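Local coordinates for CrmK (Actinoalloteichus sp. WH1-2216-6, PDB 5I1V), which is a flavoenzyme oxidase with covalently bound FAD that takes part in the recycling of shunt products during caerulomycin biosynthesis, at residues V288-A291 against E292-M295; G349-R353 against E354-A358; N474-R477 against L478-I481. All coordinates share one frame; numbering follows the deposited sequence.

In the fold
All three contacts are local, and they follow one another along the chain without nesting or crossing. Interaction 1 comes first and closes the turn between strand 277-285 and helix 291-303, holding the beginning of that helix against the loop before it. Interaction 2 does the equivalent after strand 339-347, where a capped start turns the chain into helix 353-364; both strands belong to the same antiparallel eight-stranded sheet. Interaction 3 lies near the C terminus, in the first turns of helix 475-485 in the berberine-like region, with the L478 side chain about 13 Å from the bound FAD. The centres of interactions 1 and 3 are about 44 Å apart, and none of the three touches another.

Interaction 1 (V288-A291 against E292-M295); sequences VPDA and EERM
E292, next to A291 in the first turn of helix 291-303, sends its side chain away from the preceding turn to lie on H224 of strand 222-231, while its carbonyl oxygen accepts a hydrogen bond from R314 NH2. E293 follows on the outer side of the helix, with CB 3.5 Å from D290 O. Its carboxylate brings OE2 within 4.4 Å of D290 OD1, a close approach of like charges, probably mildly unfavourable, that the exposed setting and the nearby R294 guanidinium may ease. D290 holds the N-cap position, yet its side chain makes no capping bond. It is also the third residue of a type II beta turn, V288 to A291, and its positive phi of 61° fits that place; a weak bond from A291 N to V288 O closes the turn. R294 is the residue that grips this turn. Its backbone N donates to D290 O at 2.8 Å, and its side chain reaches further back along the turn: CG is set opposite the carbonyl carbon (chi1 -74°) and the chain runs extended to NE, which donates to P289 O at 3.0 Å. The acceptor lies in the guanidinium plane, at its edge, although the N-H...O angle of 138° is well short of straight. On the way CD passes V288 CG1 at 4.0 Å, the two side chains crossing at about a right angle. Beyond NE, the guanidinium NH1 is hydrogen-bonded to N261 OD1, so two of its nitrogens have partners. M295 continues the helical pattern by donating from N to A291 O at 3.1 Å, and its thioether, bent at chi2 and chi3, turns away to pack on A282 and I284 of strand 277-285, A226 of strand 222-231 and L264.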
ATOM      1  N   VAL A 288     -14.578 -15.956  20.020  1.00 37.40           N
ATOM      2  CA  VAL A 288     -16.011 -16.263  19.960  1.00 39.24           C
ATOM      3  C   VAL A 288     -16.179 -17.692  20.473  1.00 38.12           C
ATOM      4  O   VAL A 288     -15.365 -18.537  20.167  1.00 39.19           O
ATOM      5  CB  VAL A 288     -16.573 -16.126  18.511  1.00 38.70           C
ATOM      6  CG1 VAL A 288     -17.932 -16.813  18.351  1.00 39.86           C
ATOM      7  CG2 VAL A 288     -16.708 -14.669  18.166  1.00 39.11           C
ATOM      8  N   PRO A 289     -17.213 -17.955  21.272  1.00 42.45           N
ATOM      9  CA  PRO A 289     -17.482 -19.351  21.633  1.00 45.71           C
ATOM     10  C   PRO A 289     -17.547 -20.328  20.443  1.00 42.30           C
ATOM     11  O   PRO A 289     -18.363 -20.144  19.537  1.00 40.17           O
ATOM     12  CB  PRO A 289     -18.840 -19.252  22.337  1.00 49.23           C
ATOM     13  CG  PRO A 289     -18.854 -17.874  22.950  1.00 47.67           C
ATOM     14  CD  PRO A 289     -17.897 -17.007  22.175  1.00 44.86           C
ATOM     15  N   ASP A 290     -16.685 -21.349  20.466  1.00 41.18           N
ATOM     16  CA  ASP A 290     -16.617 -22.405  19.444  1.00 41.05           C
ATOM     17  C   ASP A 290     -16.282 -21.874  18.037  1.00 38.37           C
ATOM     18  O   ASP A 290     -16.771 -22.394  17.022  1.00 35.95           O
ATOM     19  CB  ASP A 290     -17.926 -23.198  19.396  1.00 45.86           C
ATOM     20  CG  ASP A 290     -18.324 -23.732  20.766  1.00 52.26           C
ATOM     21  OD1 ASP A 290     -17.558 -24.551  21.340  1.00 54.38           O
ATOM     22  OD2 ASP A 290     -19.385 -23.304  21.268  1.00 56.81           O
ATOM     23  N   ALA A 291     -15.424 -20.862  17.999  1.00 37.90           N
ATOM     24  CA  ALA A 291     -15.197 -20.064  16.794  1.00 36.61           C
ATOM     25  C   ALA A 291     -14.771 -20.903  15.615  1.00 35.15           C
ATOM     26  O   ALA A 291     -15.306 -20.756  14.503  1.00 31.51           O
ATOM     27  CB  ALA A 291     -14.141 -19.022  17.065  1.00 37.31           C
ATOM     28  N   GLU A 292     -13.794 -21.761  15.865  1.00 34.81           N
ATOM     29  CA  GLU A 292     -13.218 -22.615  14.839  1.00 39.74           C
ATOM     30  C   GLU A 292     -14.274 -23.550  14.229  1.00 37.21           C
ATOM     31  O   GLU A 292     -14.344 -23.714  13.016  1.00 36.48           O
ATOM     32  CB  GLU A 292     -12.082 -23.411  15.471  1.00 44.04           C
ATOM     33  CG  GLU A 292     -11.115 -23.993  14.485  1.00 50.86           C
ATOM     34  CD  GLU A 292      -9.783 -24.363  15.123  1.00 56.06           C
ATOM     35  OE1 GLU A 292      -9.638 -24.325  16.378  1.00 65.69           O
ATOM     36  OE2 GLU A 292      -8.868 -24.695  14.356  1.00 56.30           O
ATOM     37  N   GLU A 293     -15.110 -24.133  15.085  1.00 39.52           N
ATOM     38  CA  GLU A 293     -16.219 -24.980  14.655  1.00 37.96           C
ATOM     39  C   GLU A 293     -17.286 -24.220  13.926  1.00 34.99           C
ATOM     40  O   GLU A 293     -17.906 -24.759  12.988  1.00 33.38           O
ATOM     41  CB  GLU A 293     -16.896 -25.674  15.844  1.00 46.43           C
ATOM     42  CG  GLU A 293     -16.413 -27.094  16.098  1.00 54.56           C
ATOM     43  CD  GLU A 293     -17.407 -27.921  16.905  1.00 61.10           C
ATOM     44  OE1 GLU A 293     -17.884 -28.959  16.382  1.00 65.96           O
ATOM     45  OE2 GLU A 293     -17.719 -27.535  18.057  1.00 65.69           O
ATOM     46  N   ARG A 294     -17.541 -22.992  14.365  1.00 32.45           N
ATOM     47  CA  ARG A 294     -18.549 -22.158  13.713  1.00 30.54           C
ATOM     48  C   ARG A 294     -18.158 -21.879  12.269  1.00 31.15           C
ATOM     49  O   ARG A 294     -19.013 -21.856  11.366  1.00 30.33           O
ATOM     50  CB  ARG A 294     -18.781 -20.866  14.497  1.00 31.28           C
ATOM     51  CG  ARG A 294     -19.561 -21.119  15.757  1.00 30.95           C
ATOM     52  CD  ARG A 294     -19.861 -19.903  16.630  1.00 33.47           C
ATOM     53  NE  ARG A 294     -20.690 -20.402  17.717  1.00 35.41           N
ATOM     54  CZ  ARG A 294     -21.968 -20.764  17.575  1.00 34.75           C
ATOM     55  NH1 ARG A 294     -22.615 -20.583  16.426  1.00 36.95           N
ATOM     56  NH2 ARG A 294     -22.614 -21.282  18.594  1.00 37.26           N
ATOM     57  N   MET A 295     -16.866 -21.669  12.039  1.00 29.10           N
ATOM     58  CA  MET A 295     -16.380 -21.455  10.690  1.00 30.09           C
ATOM     59  C   MET A 295     -16.564 -22.752   9.865  1.00 30.44           C
ATOM     60  O   MET A 295     -16.934 -22.696   8.703  1.00 30.01           O
ATOM     61  CB  MET A 295     -14.903 -21.059  10.719  1.00 31.06           C
ATOM     62  CG  MET A 295     -14.264 -20.859   9.345  1.00 30.79           C
ATOM     63  SD  MET A 295     -14.937 -19.476   8.403  1.00 33.45           S
ATOM     64  CE  MET A 295     -14.395 -18.069   9.420  1.00 32.00           C
TER

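Interaction 2 (G349-R353 against E354-A358); sequences GPHTR and EQLAA
T352 and Q355 form a capping box at the start of helix 353-364, each side chain answering the other's backbone. Q355 N donates to T352 OG1 at 3.0 Å, and T352 N donates to Q355 OE1 at 2.9 Å; both bonds are nearly straight. With chi1 at 66°, OG1 stands between the T352 backbone N and carbonyl carbon, where it can accept from Q355 N. The tight side of the contact lies behind this box. There the H351 and Q355 side chains cross at about a right angle, ring and amide planes 70° apart, with CD2 of H351 3.6 Å from Q355 OE1. L356 brings its CD2 to within 3.8 Å of H351 CB, and continues inward onto V244 and S245 of helix 237-253. The polar ends of H351 and Q355 are also held from outside the contact: H351 ND1 is hydrogen-bonded to Y377 OH, and Q355 NE2 to I428 O, which should fix the turn of the amide. The solvent side is much looser. R353 and E354 are exposed, and their charged ends stay well apart instead of pairing. E354 makes a weak approach to the cap: its chain bends at chi2, bringing OE1 back to 3.4 Å from T352 OG1 and 3.6 Å from T352 CB.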
ATOM      1  N   GLY A 349     -33.348  -9.178   1.753  1.00 33.43           N
ATOM      2  CA  GLY A 349     -33.930 -10.470   1.409  1.00 33.93           C
ATOM      3  C   GLY A 349     -33.052 -11.049   0.320  1.00 37.89           C
ATOM      4  O   GLY A 349     -32.103 -10.371  -0.157  1.00 34.84           O
ATOM      5  N   PRO A 350     -33.316 -12.310  -0.067  1.00 35.01           N
ATOM      6  CA  PRO A 350     -32.407 -12.941  -0.993  1.00 35.27           C
ATOM      7  C   PRO A 350     -32.722 -12.587  -2.412  1.00 33.48           C
ATOM      8  O   PRO A 350     -33.864 -12.220  -2.726  1.00 33.36           O
ATOM      9  CB  PRO A 350     -32.671 -14.443  -0.789  1.00 38.51           C
ATOM     10  CG  PRO A 350     -34.102 -14.512  -0.358  1.00 38.12           C
ATOM     11  CD  PRO A 350     -34.388 -13.228   0.386  1.00 38.62           C
ATOM     12  N   HIS A 351     -31.721 -12.722  -3.265  1.00 32.77           N
ATOM     13  CA  HIS A 351     -31.961 -12.801  -4.694  1.00 31.53           C
ATOM     14  C   HIS A 351     -32.715 -14.073  -5.013  1.00 34.38           C
ATOM     15  O   HIS A 351     -32.470 -15.111  -4.405  1.00 33.67           O
ATOM     16  CB  HIS A 351     -30.678 -12.794  -5.480  1.00 32.20           C
ATOM     17  CG  HIS A 351     -30.076 -11.439  -5.613  1.00 31.47           C
ATOM     18  ND1 HIS A 351     -28.727 -11.245  -5.794  1.00 33.66           N
ATOM     19  CD2 HIS A 351     -30.638 -10.209  -5.583  1.00 32.11           C
ATOM     20  CE1 HIS A 351     -28.485  -9.951  -5.897  1.00 33.18           C
ATOM     21  NE2 HIS A 351     -29.624  -9.298  -5.771  1.00 30.22           N
ATOM     22  N   THR A 352     -33.637 -13.963  -5.959  1.00 36.70           N
ATOM     23  CA  THR A 352     -34.420 -15.113  -6.420  1.00 38.24           C
ATOM     24  C   THR A 352     -33.551 -16.002  -7.278  1.00 40.80           C
ATOM     25  O   THR A 352     -32.467 -15.620  -7.707  1.00 33.82           O
ATOM     26  CB  THR A 352     -35.572 -14.683  -7.326  1.00 39.57           C
ATOM     27  OG1 THR A 352     -35.036 -14.135  -8.546  1.00 40.08           O
ATOM     28  CG2 THR A 352     -36.500 -13.673  -6.616  1.00 38.96           C
ATOM     29  N   ARG A 353     -34.063 -17.187  -7.594  1.00 44.10           N
ATOM     30  CA  ARG A 353     -33.372 -18.086  -8.493  1.00 43.44           C
ATOM     31  C   ARG A 353     -33.207 -17.506  -9.917  1.00 38.95           C
ATOM     32  O   ARG A 353     -32.164 -17.713 -10.529  1.00 41.31           O
ATOM     33  CB  ARG A 353     -34.053 -19.484  -8.487  1.00 49.36           C
ATOM     34  CG  ARG A 353     -33.984 -20.260  -9.808  1.00 60.18           C
ATOM     35  CD  ARG A 353     -34.108 -21.789  -9.685  1.00 66.92           C
ATOM     36  NE  ARG A 353     -33.437 -22.275  -8.474  1.00 76.34           N
ATOM     37  CZ  ARG A 353     -34.032 -22.525  -7.305  1.00 78.91           C
ATOM     38  NH1 ARG A 353     -35.351 -22.380  -7.153  1.00 83.54           N
ATOM     39  NH2 ARG A 353     -33.298 -22.931  -6.278  1.00 79.11           N
ATOM     40  N   GLU A 354     -34.206 -16.801 -10.442  1.00 38.75           N
ATOM     41  CA  GLU A 354     -34.097 -16.182 -11.778  1.00 43.27           C
ATOM     42  C   GLU A 354     -33.039 -15.056 -11.782  1.00 36.82           C
ATOM     43  O   GLU A 354     -32.248 -14.958 -12.706  1.00 36.29           O
ATOM     44  CB  GLU A 354     -35.445 -15.621 -12.276  1.00 48.17           C
ATOM     45  CG  GLU A 354     -36.565 -16.647 -12.462  1.00 55.59           C
ATOM     46  CD  GLU A 354     -37.379 -16.932 -11.188  1.00 62.15           C
ATOM     47  OE1 GLU A 354     -36.950 -16.533 -10.074  1.00 66.76           O
ATOM     48  OE2 GLU A 354     -38.461 -17.565 -11.295  1.00 63.60           O
ATOM     49  N   GLN A 355     -33.030 -14.217 -10.741  1.00 35.10           N
ATOM     50  CA  GLN A 355     -31.948 -13.235 -10.567  1.00 32.18           C
ATOM     51  C   GLN A 355     -30.580 -13.878 -10.623  1.00 32.14           C
ATOM     52  O   GLN A 355     -29.678 -13.369 -11.304  1.00 32.33           O
ATOM     53  CB  GLN A 355     -32.116 -12.474  -9.260  1.00 31.46           C
ATOM     54  CG  GLN A 355     -33.210 -11.441  -9.334  1.00 30.27           C
ATOM     55  CD  GLN A 355     -33.367 -10.689  -8.038  1.00 32.32           C
ATOM     56  OE1 GLN A 355     -33.708 -11.277  -7.025  1.00 29.19           O
ATOM     57  NE2 GLN A 355     -33.124  -9.379  -8.065  1.00 28.89           N
ATOM     58  N   LEU A 356     -30.419 -15.014  -9.942  1.00 30.92           N
ATOM     59  CA  LEU A 356     -29.147 -15.704  -9.964  1.00 30.92           C
ATOM     60  C   LEU A 356     -28.805 -16.339 -11.319  1.00 32.03           C
ATOM     61  O   LEU A 356     -27.644 -16.308 -11.713  1.00 29.48           O
ATOM     62  CB  LEU A 356     -29.035 -16.710  -8.819  1.00 31.45           C
ATOM     63  CG  LEU A 356     -29.198 -16.059  -7.450  1.00 31.36           C
ATOM     64  CD1 LEU A 356     -29.124 -17.104  -6.336  1.00 32.23           C
ATOM     65  CD2 LEU A 356     -28.160 -14.951  -7.264  1.00 32.32           C
ATOM     66  N   ALA A 357     -29.772 -16.896 -12.044  1.00 32.42           N
ATOM     67  CA  ALA A 357     -29.460 -17.390 -13.410  1.00 35.21           C
ATOM     68  C   ALA A 357     -29.172 -16.248 -14.409  1.00 35.61           C
ATOM     69  O   ALA A 357     -28.343 -16.385 -15.301  1.00 35.43           O
ATOM     70  CB  ALA A 357     -30.547 -18.310 -13.943  1.00 37.13           C
ATOM     71  N   ALA A 358     -29.853 -15.125 -14.245  1.00 35.19           N
ATOM     72  CA  ALA A 358     -29.504 -13.911 -14.978  1.00 37.09           C
ATOM     73  C   ALA A 358     -28.042 -13.503 -14.731  1.00 34.90           C
ATOM     74  O   ALA A 358     -27.353 -13.106 -15.641  1.00 34.48           O
ATOM     75  CB  ALA A 358     -30.443 -12.777 -14.613  1.00 35.99           C
TER

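Interaction 3 (N474-R477 against L478-I481); sequences NYPR and LQEI
R477 and E480 pair in a salt bridge one turn along helix 475-485, NH1 of R477 standing 3.1 Å from E480 OE1. The hydrogen bond within it is weak, with an N-H...O angle of 147°: the carboxylate oxygen arrives at the edge of the guanidinium, near its plane, but the two flat groups are turned 62° against each other. I481 comes from a different direction, laying CD1 over the centre of one guanidinium face, 3.8 Å above the plane. R477 can meet both because its CG lies anti to the backbone N and the chain then bends at chi2, bringing the guanidinium alongside the next turn, by E480 and I481. With an alanine here, E480 would probably lose its charge partner and I481 CD1 the flat group it lies against. Around the helix, Y475 and Q479 make the second pair. The Q479 amide stacks on the Y475 ring with planes 20° apart, CD of Q479 being 3.3 Å from Y475 CE2, while Q479 CG makes a CH-pi contact 3.9 Å from the ring centroid. Beneath these side chains the backbone runs as regular helix, Q479 N donating to Y475 O at 2.9 Å and I481 N to R477 O at 2.9 Å. Further out, W184 of helix 180-185 packs on R477, L478 and I481, H467 stacks with the Y475 ring, and N474 ND2 bonds to A393 O. Y475 OH and Q479 NE2 both turn to R498, the hydroxyl bonded to its backbone N and the amide to its O, so the polar ends of the stacked pair are satisfied by the backbone of R498, near the C terminus, and the amide is likely to be held against flipping.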
ATOM      1  N   ASN A 474     -34.291  10.255   3.946  1.00 26.77           N
ATOM      2  CA  ASN A 474     -33.555  11.368   4.511  1.00 26.15           C
ATOM      3  C   ASN A 474     -33.245  12.511   3.526  1.00 23.89           C
ATOM      4  O   ASN A 474     -32.718  13.516   3.935  1.00 24.24           O
ATOM      5  CB  ASN A 474     -32.234  10.811   5.102  1.00 27.46           C
ATOM      6  CG  ASN A 474     -32.488  10.060   6.407  1.00 28.79           C
ATOM      7  OD1 ASN A 474     -33.534  10.261   7.019  1.00 34.12           O
ATOM      8  ND2 ASN A 474     -31.590   9.196   6.799  1.00 30.85           N
ATOM      9  N   TYR A 475     -33.536  12.347   2.242  1.00 23.01           N
ATOM     10  CA  TYR A 475     -33.170  13.382   1.286  1.00 22.64           C
ATOM     11  C   TYR A 475     -33.758  14.782   1.573  1.00 23.55           C
ATOM     12  O   TYR A 475     -33.039  15.772   1.543  1.00 25.66           O
ATOM     13  CB  TYR A 475     -33.359  12.892  -0.140  1.00 22.67           C
ATOM     14  CG  TYR A 475     -32.808  13.834  -1.210  1.00 23.93           C
ATOM     15  CD1 TYR A 475     -31.414  14.006  -1.405  1.00 22.61           C
ATOM     16  CD2 TYR A 475     -33.658  14.504  -2.062  1.00 24.68           C
ATOM     17  CE1 TYR A 475     -30.946  14.861  -2.388  1.00 23.36           C
ATOM     18  CE2 TYR A 475     -33.189  15.333  -3.043  1.00 24.37           C
ATOM     19  CZ  TYR A 475     -31.817  15.527  -3.183  1.00 22.87           C
ATOM     20  OH  TYR A 475     -31.367  16.369  -4.171  1.00 24.42           O
ATOM     21  N   PRO A 476     -35.067  14.898   1.861  1.00 23.15           N
ATOM     22  CA  PRO A 476     -35.531  16.260   2.127  1.00 22.20           C
ATOM     23  C   PRO A 476     -34.918  16.961   3.353  1.00 20.86           C
ATOM     24  O   PRO A 476     -34.741  18.149   3.338  1.00 20.13           O
ATOM     25  CB  PRO A 476     -37.071  16.071   2.280  1.00 23.08           C
ATOM     26  CG  PRO A 476     -37.351  14.910   1.392  1.00 22.96           C
ATOM     27  CD  PRO A 476     -36.162  13.990   1.544  1.00 23.77           C
ATOM     28  N   ARG A 477     -34.596  16.245   4.405  1.00 21.02           N
ATOM     29  CA  ARG A 477     -33.930  16.863   5.533  1.00 21.83           C
ATOM     30  C   ARG A 477     -32.510  17.323   5.127  1.00 20.76           C
ATOM     31  O   ARG A 477     -32.083  18.432   5.485  1.00 19.53           O
ATOM     32  CB  ARG A 477     -33.846  15.898   6.721  1.00 21.84           C
ATOM     33  CG  ARG A 477     -33.071  16.424   7.918  1.00 22.47           C
ATOM     34  CD  ARG A 477     -33.581  17.724   8.474  1.00 23.69           C
ATOM     35  NE  ARG A 477     -32.950  17.950   9.756  1.00 26.02           N
ATOM     36  CZ  ARG A 477     -32.597  19.119  10.263  1.00 26.68           C
ATOM     37  NH1 ARG A 477     -32.821  20.229   9.640  1.00 28.86           N
ATOM     38  NH2 ARG A 477     -32.006  19.159  11.438  1.00 31.87           N
ATOM     39  N   LEU A 478     -31.821  16.491   4.368  1.00 20.71           N
ATOM     40  CA  LEU A 478     -30.508  16.885   3.838  1.00 21.31           C
ATOM     41  C   LEU A 478     -30.612  18.128   2.921  1.00 21.71           C
ATOM     42  O   LEU A 478     -29.764  19.006   2.972  1.00 21.66           O
ATOM     43  CB  LEU A 478     -29.843  15.748   3.082  1.00 20.05           C
ATOM     44  CG  LEU A 478     -29.400  14.582   3.950  1.00 20.96           C
ATOM     45  CD1 LEU A 478     -29.094  13.401   3.041  1.00 20.60           C
ATOM     46  CD2 LEU A 478     -28.169  14.957   4.781  1.00 21.76           C
ATOM     47  N   GLN A 479     -31.658  18.206   2.106  1.00 22.06           N
ATOM     48  CA  GLN A 479     -31.878  19.407   1.254  1.00 21.71           C
ATOM     49  C   GLN A 479     -32.082  20.640   2.135  1.00 22.72           C
ATOM     50  O   GLN A 479     -31.605  21.706   1.839  1.00 22.44           O
ATOM     51  CB  GLN A 479     -33.059  19.204   0.359  1.00 22.78           C
ATOM     52  CG  GLN A 479     -32.899  18.192  -0.754  1.00 22.47           C
ATOM     53  CD  GLN A 479     -34.091  18.241  -1.665  1.00 25.68           C
ATOM     54  OE1 GLN A 479     -35.137  17.733  -1.321  1.00 26.22           O
ATOM     55  NE2 GLN A 479     -33.940  18.865  -2.818  1.00 26.79           N
ATOM     56  N   GLU A 480     -32.787  20.492   3.245  1.00 24.25           N
ATOM     57  CA  GLU A 480     -32.967  21.604   4.177  1.00 25.28           C
ATOM     58  C   GLU A 480     -31.645  22.036   4.825  1.00 24.54           C
ATOM     59  O   GLU A 480     -31.364  23.207   5.048  1.00 23.02           O
ATOM     60  CB  GLU A 480     -34.002  21.200   5.254  1.00 28.36           C
ATOM     61  CG  GLU A 480     -34.012  22.060   6.499  1.00 35.20           C
ATOM     62  CD  GLU A 480     -34.930  21.494   7.597  1.00 44.15           C
ATOM     63  OE1 GLU A 480     -35.182  20.268   7.630  1.00 49.79           O
ATOM     64  OE2 GLU A 480     -35.389  22.273   8.453  1.00 53.13           O
ATOM     65  N   ILE A 481     -30.822  21.076   5.192  1.00 22.64           N
ATOM     66  CA  ILE A 481     -29.558  21.427   5.802  1.00 21.67           C
ATOM     67  C   ILE A 481     -28.659  22.090   4.713  1.00 21.49           C
ATOM     68  O   ILE A 481     -27.966  23.062   4.970  1.00 23.17           O
ATOM     69  CB  ILE A 481     -28.921  20.178   6.442  1.00 20.85           C
ATOM     70  CG1 ILE A 481     -29.824  19.696   7.556  1.00 22.30           C
ATOM     71  CG2 ILE A 481     -27.520  20.468   6.954  1.00 20.98           C
ATOM     72  CD1 ILE A 481     -29.499  18.315   8.111  1.00 21.57           C
TER